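PDB 2QW5: xylose isomerase-like TIM barrel from Anabaena variabilis ATCC 29413, which binds zinc and D-xylose at one site and is probably a sugar isomerase or epimerase, its exact reaction not being established. Local coordinates for residues 40-45 / 318-322; 193-197 / 220-225; 245-249 / 261-267. All blocks are in the same frame, centred on the assembly; numbering follows the deposited sequence. Where two conformers were deposited one is given.

The chain folds as an eight-stranded parallel TIM barrel. Helix 27-42, early in the chain, ends in 40-45. Residues 40-45 pack against 318-322 on the last helix, so interaction 1 closes a loop of 272 residues. The other two contacts are nested inside it, one after the other. Interaction 2 closes first and ties the loop and helix start after strand 179-182 to the helix after strand 211-216. Interaction 3 follows and packs strand 243-248 under helix 263-273. Interactions 2 and 3 touch through I221 and P262, and both border the second subunit. Interaction 1 does not touch the others; its nearest atoms are about 5 Å from interaction 3.

Interaction 1: residues 40-45 / 318-322; sequences LQRFGY and ADEAI
The F43 ring lies over the side chain of D319. CB of D319 sits 3.8 Å from the ring centroid, almost straight above its centre, a CH-pi contact. The carboxylate is stacked on the same ring, its plane 22° from the ring plane. The contact joins the first and last helices of the TIM barrel, 27-42 and 314-332. Helix 27-42 ends in a Schellman motif at G44, whose positive phi suits a residue without CB; a CB there would also press on CD1 of I322.

The chain then turns to Y45. CG of Y45 stands anti to its carbonyl carbon (chi1 -71°), and the ring runs across to the last helix. CD1 of I322 covers one face of this ring, 3.9 Å from its centroid. OH of Y45 donates to O of A318 at 2.6 Å, tilted 23° from the carbonyl plane. N of I322 reaches the same oxygen from the opposite face, so the helix bond is kept and the carbonyl has two donors. A phenylalanine in place of Y45 would probably still pack on I322 but leave O of A318 without its second donor.

CD2 of L40 meets CB of A318 at 3.5 Å. Y45 also touches I11, I13 and V280, so the ring is wedged between both helices and strands 11-14 and 278-280. On the F43 side one water bridges the segments. It donates to O of F43 at 2.8 Å and to OD1 of D319 at 2.7 Å.

Interaction 2: residues 193-197 / 220-225; sequences PNKLS and EILDGE
K195 reaches along the end of helix 217-223 toward E225. From CB the chain passes to CG, which lies 3.5 Å from the backbone O of D223. CD is near the same oxygen. A bend at chi3 (79°) then turns the chain, and CE comes to rest 3.6 Å from CG of E225. At the tip, NZ forms a salt bridge with OE2 of E225 at 3.4 Å, a weak hydrogen bond. The two side chains cross at about a right angle.

K195 is the N-cap residue of helix 196-203, and waters link the first turn of that helix to two carboxylates. One water takes N-H of L196 and donates to OE1 of E220 at 2.8 Å. A second takes N-H of S197 and donates to OE1 of E225. The negative groups thus face the start of a helix, where its dipole would probably favour them. OE2 of E220 turns to W260 of the second subunit.

CB of N194 packs on OD2 of D223 at 3.4 Å, but the polar ends go elsewhere. D223 is held by T186 and N of H187, while OD1 of N194 bonds T296 of the second subunit.

The contact joins two neighbouring units of the TIM barrel, those of strands 179-182 and 211-216. Helix 227-240 packs beside it through Q233 and F230.

Interaction 3: residues 245-249 / 261-267; sequences YVQVS and LPWKSFL. With ZN (zinc ion), chain D.
CG1 of V248 meets CZ3 of the W263 indole obliquely at 4.1 Å. This is the beta-alpha half of a beta-alpha-beta unit in the TIM barrel. The indole's own segment supplies CD1 of L261 over one face, 3.7 Å above the plane and toward the rim, and CD1 of L267 at its edge in plane. The F266 ring is also met obliquely, by CG1 of V246, O of Q247 and CG1 of V248. CG of F266 is anti to the backbone N (chi1 179°), which carries CE2 to within 4.2 Å of CG1 of V246.

The segments 245-248 and 263-267 run nearly antiparallel, at 168°, and their axes approach to 11.3 Å. V246 and V248 point outward to the helix, and the join is apolar. CG1 of V248 fits among W263, F266 and L267, while CD1 of L261 lies 3.9 Å from O of S249.

Q247 turns the other way, into the barrel. Its NE2 is held by E49, which probably fixes the turn of the amide. OE1 of Q247 binds the zinc ion at 2.4 Å, alongside E183, D216, E281 and a water 2.0 Å from the metal.

Interaction 1: residues 40-45 / 318-322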
loop_
_atom_site.group_PDB
_atom_site.type_symbol
_atom_site.label_atom_id
_atom_site.label_comp_id
_atom_site.label_asym_id
_atom_site.label_seq_id
_atom_site.Cartn_x
_atom_site.Cartn_y
_atom_site.Cartn_z
ATOM N N LEU A 40 14.374 -36.135 6.535
ATOM C CA LEU A 40 13.881 -36.177 5.165
ATOM C C LEU A 40 14.488 -37.320 4.369
ATOM O O LEU A 40 13.790 -37.967 3.606
ATOM C CB LEU A 40 14.096 -34.809 4.486
ATOM C CG LEU A 40 13.173 -33.710 5.078
ATOM C CD1 LEU A 40 13.630 -32.318 4.735
ATOM C CD2 LEU A 40 11.728 -33.888 4.648
ATOM N N GLN A 41 15.786 -37.567 4.573
ATOM C CA GLN A 41 16.485 -38.701 3.931
ATOM C C GLN A 41 15.806 -40.027 4.198
ATOM O O GLN A 41 15.797 -40.871 3.305
ATOM C CB GLN A 41 17.926 -38.827 4.408
ATOM C CG GLN A 41 18.879 -37.896 3.796
ATOM C CD GLN A 41 20.301 -38.265 4.185
ATOM O OE1 GLN A 41 20.651 -38.331 5.383
ATOM N NE2 GLN A 41 21.108 -38.554 3.190
ATOM N N ARG A 42 15.257 -40.205 5.410
ATOM C CA ARG A 42 14.544 -41.447 5.752
ATOM C C ARG A 42 13.316 -41.668 4.861
ATOM O O ARG A 42 12.973 -42.806 4.581
ATOM C CB ARG A 42 14.188 -41.535 7.248
ATOM C CG ARG A 42 15.406 -41.618 8.158
ATOM C CD ARG A 42 15.039 -42.108 9.554
ATOM N NE ARG A 42 16.202 -42.217 10.444
ATOM C CZ ARG A 42 17.107 -43.207 10.455
ATOM N NH1 ARG A 42 17.064 -44.226 9.580
ATOM N NH2 ARG A 42 18.103 -43.166 11.342
ATOM N N PHE A 43 12.685 -40.587 4.382
ATOM C CA PHE A 43 11.559 -40.687 3.444
ATOM C C PHE A 43 11.992 -40.971 2.007
ATOM O O PHE A 43 11.145 -41.240 1.157
ATOM C CB PHE A 43 10.714 -39.392 3.414
ATOM C CG PHE A 43 10.230 -38.929 4.757
ATOM C CD1 PHE A 43 9.830 -39.836 5.749
ATOM C CD2 PHE A 43 10.097 -37.568 5.010
ATOM C CE1 PHE A 43 9.366 -39.390 6.996
ATOM C CE2 PHE A 43 9.632 -37.098 6.255
ATOM C CZ PHE A 43 9.269 -38.027 7.260
ATOM N N GLY A 44 13.293 -40.857 1.733
ATOM C CA GLY A 44 13.878 -41.154 0.433
ATOM C C GLY A 44 14.457 -39.988 -0.335
ATOM O O GLY A 44 14.905 -40.171 -1.453
ATOM N N TYR A 45 14.451 -38.795 0.244
ATOM C CA TYR A 45 15.008 -37.608 -0.426
ATOM C C TYR A 45 16.518 -37.744 -0.455
ATOM O O TYR A 45 17.117 -38.122 0.553
ATOM C CB TYR A 45 14.581 -36.310 0.284
ATOM C CG TYR A 45 13.109 -35.982 0.108
ATOM C CD1 TYR A 45 12.647 -35.468 -1.109
ATOM C CD2 TYR A 45 12.177 -36.148 1.160
ATOM C CE1 TYR A 45 11.312 -35.174 -1.300
ATOM C CE2 TYR A 45 10.833 -35.830 0.994
ATOM C CZ TYR A 45 10.407 -35.316 -0.240
ATOM O OH TYR A 45 9.074 -35.025 -0.451
ATOM N N ALA A 318 5.869 -33.712 3.598
ATOM C CA ALA A 318 7.095 -34.098 2.850
ATOM C C ALA A 318 7.073 -35.573 2.436
ATOM O O ALA A 318 7.385 -35.926 1.292
ATOM C CB ALA A 318 8.356 -33.797 3.682
ATOM N N ASP A 319 6.659 -36.426 3.368
ATOM C CA ASP A 319 6.588 -37.859 3.119
ATOM C C ASP A 319 5.524 -38.191 2.076
ATOM O O ASP A 319 5.778 -38.972 1.158
ATOM C CB ASP A 319 6.328 -38.618 4.424
ATOM C CG ASP A 319 6.543 -40.117 4.292
ATOM O OD1 ASP A 319 7.374 -40.559 3.460
ATOM O OD2 ASP A 319 5.898 -40.842 5.073
ATOM N N GLU A 320 4.331 -37.601 2.211
ATOM C CA GLU A 320 3.256 -37.833 1.230
ATOM C C GLU A 320 3.650 -37.312 -0.141
ATOM O O GLU A 320 3.231 -37.884 -1.148
ATOM C CB GLU A 320 1.953 -37.134 1.643
ATOM C CG GLU A 320 1.311 -37.665 2.908
ATOM C CD GLU A 320 0.740 -39.084 2.779
ATOM O OE1 GLU A 320 0.251 -39.474 1.694
ATOM O OE2 GLU A 320 0.773 -39.817 3.792
ATOM N N ALA A 321 4.427 -36.229 -0.160
ATOM C CA ALA A 321 4.888 -35.593 -1.436
ATOM C C ALA A 321 5.799 -36.555 -2.268
ATOM O O ALA A 321 5.611 -36.726 -3.483
ATOM C CB ALA A 321 5.611 -34.259 -1.121
ATOM N N ILE A 322 6.778 -37.176 -1.600
ATOM C CA ILE A 322 7.688 -38.114 -2.272
ATOM C C ILE A 322 6.917 -39.377 -2.673
ATOM O O ILE A 322 7.164 -39.890 -3.742
ATOM C CB ILE A 322 8.986 -38.424 -1.467
ATOM C CG1 ILE A 322 9.972 -39.279 -2.285
ATOM C CG2 ILE A 322 8.672 -39.065 -0.088
ATOM C CD1 ILE A 322 11.457 -39.121 -1.830
HETATM O O HOH W 1 8.554 -42.127 1.617
#

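Interaction 2: residues 193-197 / 220-225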
loop_
_atom_site.group_PDB
_atom_site.type_symbol
_atom_site.label_atom_id
_atom_site.label_comp_id
_atom_site.label_asym_id
_atom_site.label_seq_id
_atom_site.Cartn_x
_atom_site.Cartn_y
_atom_site.Cartn_z
ATOM N N PRO A 193 9.731 -13.263 -16.555
ATOM C CA PRO A 193 8.959 -14.051 -17.542
ATOM C C PRO A 193 7.955 -14.969 -16.829
ATOM O O PRO A 193 8.297 -15.595 -15.810
ATOM C CB PRO A 193 10.032 -14.826 -18.322
ATOM C CG PRO A 193 11.215 -14.895 -17.382
ATOM C CD PRO A 193 11.161 -13.649 -16.526
ATOM N N ASN A 194 6.711 -14.973 -17.320
ATOM C CA ASN A 194 5.647 -15.777 -16.713
ATOM C C ASN A 194 5.442 -17.151 -17.353
ATOM O O ASN A 194 5.123 -18.134 -16.650
ATOM C CB ASN A 194 4.296 -15.031 -16.692
ATOM C CG ASN A 194 4.362 -13.667 -16.020
ATOM O OD1 ASN A 194 3.944 -12.668 -16.616
ATOM N ND2 ASN A 194 4.927 -13.607 -14.820
ATOM N N LYS A 195 5.616 -17.199 -18.681
ATOM C CA LYS A 195 5.424 -18.392 -19.494
ATOM C C LYS A 195 6.720 -18.911 -20.097
ATOM O O LYS A 195 7.673 -18.162 -20.328
ATOM C CB LYS A 195 4.482 -18.077 -20.654
ATOM C CG LYS A 195 3.167 -17.537 -20.254
ATOM C CD LYS A 195 2.451 -16.848 -21.403
ATOM C CE LYS A 195 1.809 -17.811 -22.339
ATOM N NZ LYS A 195 0.873 -17.038 -23.207
ATOM N N LEU A 196 6.705 -20.199 -20.415
ATOM C CA LEU A 196 7.840 -20.882 -21.021
ATOM C C LEU A 196 8.076 -20.278 -22.418
ATOM O O LEU A 196 9.220 -20.237 -22.857
ATOM C CB LEU A 196 7.598 -22.418 -21.060
ATOM C CG LEU A 196 8.697 -23.455 -20.997
ATOM C CD1 LEU A 196 9.758 -23.160 -19.980
ATOM C CD2 LEU A 196 8.028 -24.838 -20.699
ATOM N N SER A 197 7.018 -19.780 -23.087
ATOM C CA SER A 197 7.180 -19.101 -24.419
ATOM C C SER A 197 7.989 -17.792 -24.279
ATOM O O SER A 197 8.836 -17.460 -25.143
ATOM C CB SER A 197 5.817 -18.831 -25.082
ATOM O OG SER A 197 5.030 -17.953 -24.289
ATOM N N GLU A 220 3.704 -23.691 -14.591
ATOM C CA GLU A 220 3.249 -24.150 -15.932
ATOM C C GLU A 220 1.721 -24.209 -16.013
ATOM O O GLU A 220 1.110 -23.690 -16.950
ATOM C CB GLU A 220 3.854 -25.505 -16.299
ATOM C CG GLU A 220 3.469 -26.035 -17.707
ATOM C CD GLU A 220 3.809 -25.065 -18.807
ATOM O OE1 GLU A 220 4.858 -24.405 -18.685
ATOM O OE2 GLU A 220 3.037 -24.971 -19.790
ATOM N N ILE A 221 1.100 -24.760 -14.977
ATOM C CA ILE A 221 -0.351 -24.870 -14.920
ATOM C C ILE A 221 -1.020 -23.500 -14.808
ATOM O O ILE A 221 -2.008 -23.265 -15.517
ATOM C CB ILE A 221 -0.791 -25.757 -13.760
ATOM C CG1 ILE A 221 -0.502 -27.240 -14.034
ATOM C CG2 ILE A 221 -2.360 -25.658 -13.574
ATOM C CD1 ILE A 221 0.641 -27.668 -15.082
ATOM N N LEU A 222 -0.509 -22.621 -13.922
ATOM C CA LEU A 222 -1.125 -21.298 -13.708
ATOM C C LEU A 222 -1.087 -20.403 -14.927
ATOM O O LEU A 222 -2.038 -19.649 -15.135
ATOM C CB LEU A 222 -0.561 -20.538 -12.493
ATOM C CG LEU A 222 -1.357 -20.738 -11.182
ATOM C CD1 LEU A 222 -1.495 -22.225 -10.839
ATOM C CD2 LEU A 222 -0.798 -19.899 -9.990
ATOM N N ASP A 223 0.006 -20.439 -15.689
ATOM C CA ASP A 223 0.185 -19.534 -16.860
ATOM C C ASP A 223 0.423 -20.157 -18.233
ATOM O O ASP A 223 0.349 -19.428 -19.248
ATOM C CB ASP A 223 1.352 -18.549 -16.595
ATOM C CG ASP A 223 1.069 -17.578 -15.476
ATOM O OD1 ASP A 223 0.517 -17.995 -14.433
ATOM O OD2 ASP A 223 1.394 -16.376 -15.637
ATOM N N GLY A 224 0.713 -21.450 -18.285
ATOM C CA GLY A 224 1.086 -22.102 -19.540
ATOM C C GLY A 224 -0.026 -22.323 -20.536
ATOM O O GLY A 224 -1.203 -22.154 -20.250
ATOM N N GLU A 225 0.376 -22.812 -21.690
ATOM C CA GLU A 225 -0.488 -22.906 -22.856
ATOM C C GLU A 225 -1.140 -24.248 -23.133
ATOM O O GLU A 225 -1.774 -24.433 -24.199
ATOM C CB GLU A 225 0.334 -22.390 -24.051
ATOM C CG GLU A 225 0.715 -20.930 -23.858
ATOM C CD GLU A 225 1.576 -20.346 -24.955
ATOM O OE1 GLU A 225 2.748 -20.739 -25.081
ATOM O OE2 GLU A 225 1.091 -19.416 -25.643
HETATM O O HOH W 2 4.437 -21.702 -19.483
HETATM O O HOH W 3 4.196 -20.921 -22.716
#

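Interaction 3: residues 245-249 / 261-267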
loop_
_atom_site.group_PDB
_atom_site.type_symbol
_atom_site.label_atom_id
_atom_site.label_comp_id
_atom_site.label_asym_id
_atom_site.label_seq_id
_atom_site.Cartn_x
_atom_site.Cartn_y
_atom_site.Cartn_z
ATOM N N TYR A 245 16.495 -28.471 -15.195
ATOM C CA TYR A 245 15.900 -28.827 -13.895
ATOM C C TYR A 245 14.392 -28.889 -13.973
ATOM O O TYR A 245 13.803 -28.271 -14.842
ATOM C CB TYR A 245 16.316 -27.758 -12.896
ATOM C CG TYR A 245 16.189 -28.075 -11.417
ATOM C CD1 TYR A 245 16.775 -29.211 -10.843
ATOM C CD2 TYR A 245 15.605 -27.153 -10.558
ATOM C CE1 TYR A 245 16.740 -29.417 -9.429
ATOM C CE2 TYR A 245 15.560 -27.364 -9.168
ATOM C CZ TYR A 245 16.118 -28.477 -8.620
ATOM O OH TYR A 245 16.028 -28.651 -7.266
ATOM N N VAL A 246 13.770 -29.605 -13.037
ATOM C CA VAL A 246 12.309 -29.815 -13.024
ATOM C C VAL A 246 11.840 -29.835 -11.570
ATOM O O VAL A 246 12.471 -30.503 -10.744
ATOM C CB VAL A 246 11.895 -31.146 -13.703
ATOM C CG1 VAL A 246 10.400 -31.437 -13.505
ATOM C CG2 VAL A 246 12.188 -31.126 -15.190
ATOM N N GLN A 247 10.764 -29.081 -11.294
ATOM C CA GLN A 247 10.133 -28.995 -9.990
ATOM C C GLN A 247 8.660 -29.429 -10.044
ATOM O O GLN A 247 7.924 -29.081 -10.985
ATOM C CB GLN A 247 10.217 -27.593 -9.448
ATOM C CG GLN A 247 11.586 -27.114 -9.183
ATOM C CD GLN A 247 11.556 -25.735 -8.601
ATOM O OE1 GLN A 247 10.853 -24.866 -9.098
ATOM N NE2 GLN A 247 12.272 -25.539 -7.500
ATOM N N VAL A 248 8.249 -30.240 -9.064
ATOM C CA VAL A 248 6.858 -30.671 -8.927
ATOM C C VAL A 248 6.329 -29.903 -7.720
ATOM O O VAL A 248 6.921 -29.938 -6.617
ATOM C CB VAL A 248 6.660 -32.207 -8.813
ATOM C CG1 VAL A 248 6.944 -32.840 -10.198
ATOM C CG2 VAL A 248 7.525 -32.812 -7.698
ATOM N N SER A 249 5.222 -29.204 -7.951
ATOM C CA SER A 249 4.605 -28.327 -6.960
ATOM C C SER A 249 3.155 -28.162 -7.338
ATOM O O SER A 249 2.865 -27.901 -8.524
ATOM C CB SER A 249 5.260 -26.953 -7.013
ATOM O OG SER A 249 4.865 -26.169 -5.916
ATOM N N LEU A 261 -2.462 -31.079 -9.893
ATOM C CA LEU A 261 -1.227 -31.179 -10.694
ATOM C C LEU A 261 -1.476 -32.285 -11.720
ATOM O O LEU A 261 -1.774 -33.388 -11.329
ATOM C CB LEU A 261 -0.004 -31.527 -9.828
ATOM C CG LEU A 261 1.405 -31.343 -10.421
ATOM C CD1 LEU A 261 2.384 -31.650 -9.338
ATOM C CD2 LEU A 261 1.728 -32.199 -11.655
ATOM N N PRO A 262 -1.393 -31.983 -13.022
ATOM C CA PRO A 262 -1.629 -32.937 -14.111
ATOM C C PRO A 262 -0.413 -33.847 -14.336
ATOM O O PRO A 262 0.358 -33.697 -15.279
ATOM C CB PRO A 262 -1.918 -32.012 -15.296
ATOM C CG PRO A 262 -1.090 -30.848 -15.060
ATOM C CD PRO A 262 -1.028 -30.656 -13.567
ATOM N N TRP A 263 -0.247 -34.779 -13.418
ATOM C CA TRP A 263 0.923 -35.616 -13.404
ATOM C C TRP A 263 1.320 -36.239 -14.717
ATOM O O TRP A 263 2.495 -36.104 -15.119
ATOM C CB TRP A 263 0.780 -36.712 -12.363
ATOM C CG TRP A 263 0.687 -36.220 -10.979
ATOM C CD1 TRP A 263 -0.460 -36.031 -10.247
ATOM C CD2 TRP A 263 1.781 -35.893 -10.109
ATOM N NE1 TRP A 263 -0.137 -35.598 -8.985
ATOM C CE2 TRP A 263 1.228 -35.495 -8.874
ATOM C CE3 TRP A 263 3.182 -35.884 -10.262
ATOM C CZ2 TRP A 263 2.030 -35.090 -7.787
ATOM C CZ3 TRP A 263 3.972 -35.481 -9.194
ATOM C CH2 TRP A 263 3.394 -35.114 -7.963
ATOM N N LYS A 264 0.355 -36.869 -15.388
ATOM C CA LYS A 264 0.632 -37.613 -16.630
ATOM C C LYS A 264 1.040 -36.676 -17.744
ATOM O O LYS A 264 2.083 -36.886 -18.392
ATOM C CB LYS A 264 -0.584 -38.436 -17.070
ATOM C CG LYS A 264 -0.347 -39.394 -18.209
ATOM C CD LYS A 264 -1.643 -40.068 -18.648
ATOM C CE LYS A 264 -1.342 -41.135 -19.714
ATOM N NZ LYS A 264 -2.535 -41.957 -20.120
ATOM N N SER A 265 0.219 -35.642 -17.949
ATOM C CA SER A 265 0.461 -34.651 -19.019
ATOM C C SER A 265 1.670 -33.780 -18.845
ATOM O O SER A 265 2.271 -33.342 -19.839
ATOM C CB SER A 265 -0.770 -33.781 -19.200
ATOM O OG SER A 265 -1.705 -34.530 -19.912
ATOM N N PHE A 266 2.031 -33.531 -17.592
ATOM C CA PHE A 266 3.207 -32.733 -17.251
ATOM C C PHE A 266 4.478 -33.591 -17.304
ATOM O O PHE A 266 5.445 -33.205 -17.928
ATOM C CB PHE A 266 3.059 -32.086 -15.859
ATOM C CG PHE A 266 4.245 -31.280 -15.457
ATOM C CD1 PHE A 266 4.476 -30.029 -16.047
ATOM C CD2 PHE A 266 5.176 -31.781 -14.529
ATOM C CE1 PHE A 266 5.599 -29.272 -15.699
ATOM C CE2 PHE A 266 6.318 -31.043 -14.180
ATOM C CZ PHE A 266 6.521 -29.765 -14.764
ATOM N N LEU A 267 4.480 -34.743 -16.635
ATOM C CA LEU A 267 5.685 -35.559 -16.554
ATOM C C LEU A 267 6.024 -36.417 -17.767
ATOM O O LEU A 267 7.213 -36.689 -17.986
ATOM C CB LEU A 267 5.679 -36.472 -15.305
ATOM C CG LEU A 267 5.877 -35.882 -13.899
ATOM C CD1 LEU A 267 5.781 -37.002 -12.936
ATOM C CD2 LEU A 267 7.207 -35.169 -13.750
HETATM ZN ZN ZN D . 9.607 -23.022 -8.222
HETATM O O HOH W 4 8.691 -21.427 -7.364
#